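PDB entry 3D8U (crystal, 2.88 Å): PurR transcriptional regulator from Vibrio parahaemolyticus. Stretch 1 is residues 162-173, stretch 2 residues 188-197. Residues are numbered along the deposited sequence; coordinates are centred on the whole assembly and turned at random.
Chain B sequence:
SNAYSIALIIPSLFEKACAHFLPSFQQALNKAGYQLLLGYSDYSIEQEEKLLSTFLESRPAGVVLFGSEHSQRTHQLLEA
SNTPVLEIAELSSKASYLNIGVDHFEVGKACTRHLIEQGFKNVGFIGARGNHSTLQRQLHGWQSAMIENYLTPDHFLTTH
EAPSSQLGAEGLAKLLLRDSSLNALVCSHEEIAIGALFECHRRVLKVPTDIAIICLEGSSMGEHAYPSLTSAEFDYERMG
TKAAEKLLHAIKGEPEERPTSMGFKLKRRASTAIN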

# COMPACT_ATOMS: atom_id res chain seq x y z
N ALA B 162 10.93 -3.69 6.26
CA ALA B 162 10.13 -3.04 5.22
C ALA B 162 10.31 -1.53 5.29
O ALA B 162 10.64 -1.00 6.36
CB ALA B 162 8.67 -3.42 5.37
N PRO B 163 10.11 -0.84 4.14
CA PRO B 163 10.35 0.58 3.99
C PRO B 163 9.36 1.35 4.85
O PRO B 163 8.21 0.93 4.96
CB PRO B 163 10.04 0.82 2.52
CG PRO B 163 9.02 -0.20 2.20
CD PRO B 163 9.59 -1.40 2.87
N SER B 164 9.81 2.44 5.45
CA SER B 164 9.02 3.14 6.40
C SER B 164 9.58 4.54 6.46
O SER B 164 10.75 4.76 6.14
CB SER B 164 9.17 2.50 7.76
OG SER B 164 10.32 3.00 8.41
N SER B 165 8.77 5.50 6.88
CA SER B 165 9.31 6.82 6.96
C SER B 165 10.15 6.95 8.20
O SER B 165 11.03 7.80 8.22
CB SER B 165 8.25 7.90 6.89
OG SER B 165 7.34 7.72 7.95
N GLN B 166 9.91 6.13 9.22
CA GLN B 166 10.79 6.14 10.41
C GLN B 166 12.21 5.80 9.95
O GLN B 166 13.20 6.39 10.39
CB GLN B 166 10.38 5.14 11.48
CG GLN B 166 11.41 5.03 12.57
CD GLN B 166 11.13 3.94 13.58
OE1 GLN B 166 10.31 3.04 13.36
NE2 GLN B 166 11.81 4.00 14.71
N LEU B 167 12.28 4.85 9.04
CA LEU B 167 13.56 4.48 8.54
C LEU B 167 14.27 5.67 7.85
O LEU B 167 15.47 5.83 8.05
CB LEU B 167 13.43 3.30 7.61
CG LEU B 167 14.56 2.31 7.65
CD1 LEU B 167 14.26 1.21 6.67
CD2 LEU B 167 15.90 2.99 7.31
N GLY B 168 13.55 6.49 7.07
CA GLY B 168 14.15 7.62 6.35
C GLY B 168 14.57 8.74 7.29
O GLY B 168 15.59 9.35 7.11
N ALA B 169 13.75 9.03 8.29
CA ALA B 169 14.15 9.93 9.37
C ALA B 169 15.46 9.44 9.98
O ALA B 169 16.50 10.08 9.88
CB ALA B 169 13.08 9.97 10.45
N GLU B 170 15.40 8.28 10.59
CA GLU B 170 16.53 7.85 11.36
C GLU B 170 17.66 7.61 10.42
O GLU B 170 18.82 7.90 10.74
CB GLU B 170 16.18 6.64 12.17
CG GLU B 170 15.12 6.97 13.14
CD GLU B 170 14.53 5.76 13.75
OE1 GLU B 170 13.99 5.86 14.87
OE2 GLU B 170 14.61 4.69 13.12
N GLY B 171 17.33 7.14 9.23
CA GLY B 171 18.34 6.97 8.17
C GLY B 171 19.13 8.24 8.02
O GLY B 171 20.36 8.24 8.18
N LEU B 172 18.42 9.35 7.77
CA LEU B 172 19.07 10.62 7.62
C LEU B 172 19.91 10.89 8.85
O LEU B 172 21.13 11.18 8.74
CB LEU B 172 18.07 11.73 7.48
CG LEU B 172 18.44 12.96 6.66
CD1 LEU B 172 17.82 14.18 7.30
CD2 LEU B 172 19.92 13.16 6.46
N ALA B 173 19.30 10.77 10.02
CA ALA B 173 20.03 11.00 11.27
C ALA B 173 21.39 10.30 11.29
O ALA B 173 22.43 10.96 11.40
CB ALA B 173 19.23 10.63 12.47
N SER B 188 15.64 4.11 -1.50
CA SER B 188 15.15 2.99 -2.25
C SER B 188 13.63 3.06 -2.50
O SER B 188 13.15 2.51 -3.51
CB SER B 188 15.47 1.71 -1.51
OG SER B 188 14.55 1.53 -0.46
N HIS B 189 12.92 3.74 -1.61
CA HIS B 189 11.46 3.67 -1.54
C HIS B 189 10.88 5.01 -1.19
O HIS B 189 11.52 5.84 -0.53
CB HIS B 189 11.02 2.74 -0.42
CG HIS B 189 11.06 1.30 -0.76
ND1 HIS B 189 12.23 0.65 -1.06
CD2 HIS B 189 10.08 0.38 -0.84
CE1 HIS B 189 11.97 -0.62 -1.31
NE2 HIS B 189 10.66 -0.81 -1.19
N GLU B 190 9.63 5.20 -1.56
CA GLU B 190 8.99 6.49 -1.38
C GLU B 190 8.70 6.82 0.07
O GLU B 190 8.83 7.98 0.46
CB GLU B 190 7.74 6.56 -2.23
CG GLU B 190 7.28 7.95 -2.55
CD GLU B 190 5.89 7.92 -3.07
OE1 GLU B 190 5.07 7.12 -2.54
OE2 GLU B 190 5.60 8.67 -4.03
N GLU B 191 8.30 5.82 0.86
CA GLU B 191 8.15 6.02 2.34
C GLU B 191 9.44 6.54 2.97
O GLU B 191 9.43 7.46 3.76
CB GLU B 191 7.76 4.73 3.04
CG GLU B 191 6.46 4.19 2.56
CD GLU B 191 6.58 2.86 1.82
OE1 GLU B 191 7.38 2.72 0.84
OE2 GLU B 191 5.82 1.95 2.24
N ILE B 192 10.56 5.96 2.54
CA ILE B 192 11.86 6.34 3.03
C ILE B 192 12.16 7.81 2.74
O ILE B 192 12.54 8.57 3.63
CB ILE B 192 12.89 5.42 2.42
CG1 ILE B 192 12.62 4.00 2.92
CG2 ILE B 192 14.30 5.90 2.71
CD1 ILE B 192 13.25 2.88 2.12
N ALA B 193 11.94 8.22 1.51
CA ALA B 193 12.28 9.54 1.07
C ALA B 193 11.39 10.53 1.79
O ALA B 193 11.77 11.66 1.98
CB ALA B 193 12.06 9.65 -0.40
N ILE B 194 10.21 10.10 2.18
CA ILE B 194 9.29 10.99 2.86
C ILE B 194 9.79 11.21 4.29
O ILE B 194 9.84 12.36 4.79
CB ILE B 194 7.89 10.43 2.86
CG1 ILE B 194 7.31 10.57 1.46
CG2 ILE B 194 7.03 11.13 3.85
CD1 ILE B 194 6.75 11.96 1.13
N GLY B 195 10.16 10.11 4.95
CA GLY B 195 10.73 10.21 6.26
C GLY B 195 11.83 11.23 6.17
O GLY B 195 11.88 12.17 6.96
N ALA B 196 12.70 11.08 5.18
CA ALA B 196 13.90 11.89 5.08
C ALA B 196 13.52 13.36 4.93
O ALA B 196 14.02 14.19 5.69
CB ALA B 196 14.74 11.42 3.93
N LEU B 197 12.63 13.67 3.98
CA LEU B 197 12.17 15.03 3.68
C LEU B 197 11.67 15.72 4.92
O LEU B 197 12.12 16.81 5.28
CB LEU B 197 11.02 14.99 2.67
CG LEU B 197 10.96 16.09 1.60
CD1 LEU B 197 9.53 16.36 1.20
CD2 LEU B 197 11.62 17.40 1.96

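The two stretches meet through a close, glycine-mediated crossing of two helices, in which backbone packs directly on backbone without any hydrogen bond between them and a mixed set of side-chain contacts around Pro163 extends the contact at one end. Helix 165-173 and helix 190-197 cross at -50°, and their axes come within 6.2 Å of each other. Summed over both sides, the contact buries 482 Å².

Such proximity depends on Gly168 and Gly195, which face each other at the crossing. The CA atoms of Ser165 and Gly195 are 3.7 Å apart, and those of Gly168 and Ile192 are 4.2 Å apart. A CB on Gly168 would lie 1.8 Å from Ile192 O, and one on Gly195 would lie 1.8 Å from Ser165 O; both are outright clashes. The absence of a side chain at these two positions therefore lets each helix settle against the main chain of the other.

Three CA-H...O contacts line this seam. Gly195 CA approaches Ser165 O at 3.1 Å, and Gly168 CA approaches Ile192 O at 3.3 Å with the straightest geometry of the three, 161° at the hydrogen. In the third, Ser165 CA lies 3.3 Å from Glu191 O. The carbonyls involved also serve their own helices: Ser165 O accepts from Ala169 N at 3.0 Å, Glu191 O from Gly195 N at 3.0 Å, and Ile192 O from Ala196 N at 3.0 Å. The CA-H contacts thus supplement regular helical bonding rather than replace it.

Small residues continue the close fit beside the glycines. Ser165, Ala169 and Ala196 all direct their CA-to-CB bonds sideways, so that little side-chain bulk enters the gap; Ala169 N lies 3.6 Å from Gly195 C. The hydroxyl of Ser165, in the p rotamer, is hydrogen-bonded elsewhere in the structure. Farther along, the CA-to-CB bond of Leu172 points toward the second stretch, and Leu172 CD1 lies 4.1 Å from Ala196 O.

Before the first helix, the CA-to-CB bond of Pro163 points toward the other stretch, and this residue has the largest covered area of any here, 83 Å². Pro163 CB packs 3.8 Å from Ile192 CD1, while Pro163 CG lies 3.3 Å from His189 CD2 and 3.6 Å from Glu191 OE1. The imidazole meets the proline obliquely. This compact ring fits among an aliphatic side chain, an imidazole and a carboxylate, and Ile192, in its m,t conformation, extends CD1 to meet it.

Two side-chain hydrogen bonds near this end lie within the separate stretches. Ser164, at the N-cap position, points its CA-to-CB bond away from the partner, and Ser164 OG accepts from Leu167 N at 2.8 Å, capping the first helix. Ser164 O still lies 3.7 Å from Ile192 CA. His189, the N-cap residue of the second helix, shares a 2.6 Å hydrogen bond between its ND1 and Ser188 OG, and its NE2 is hydrogen-bonded elsewhere in the structure.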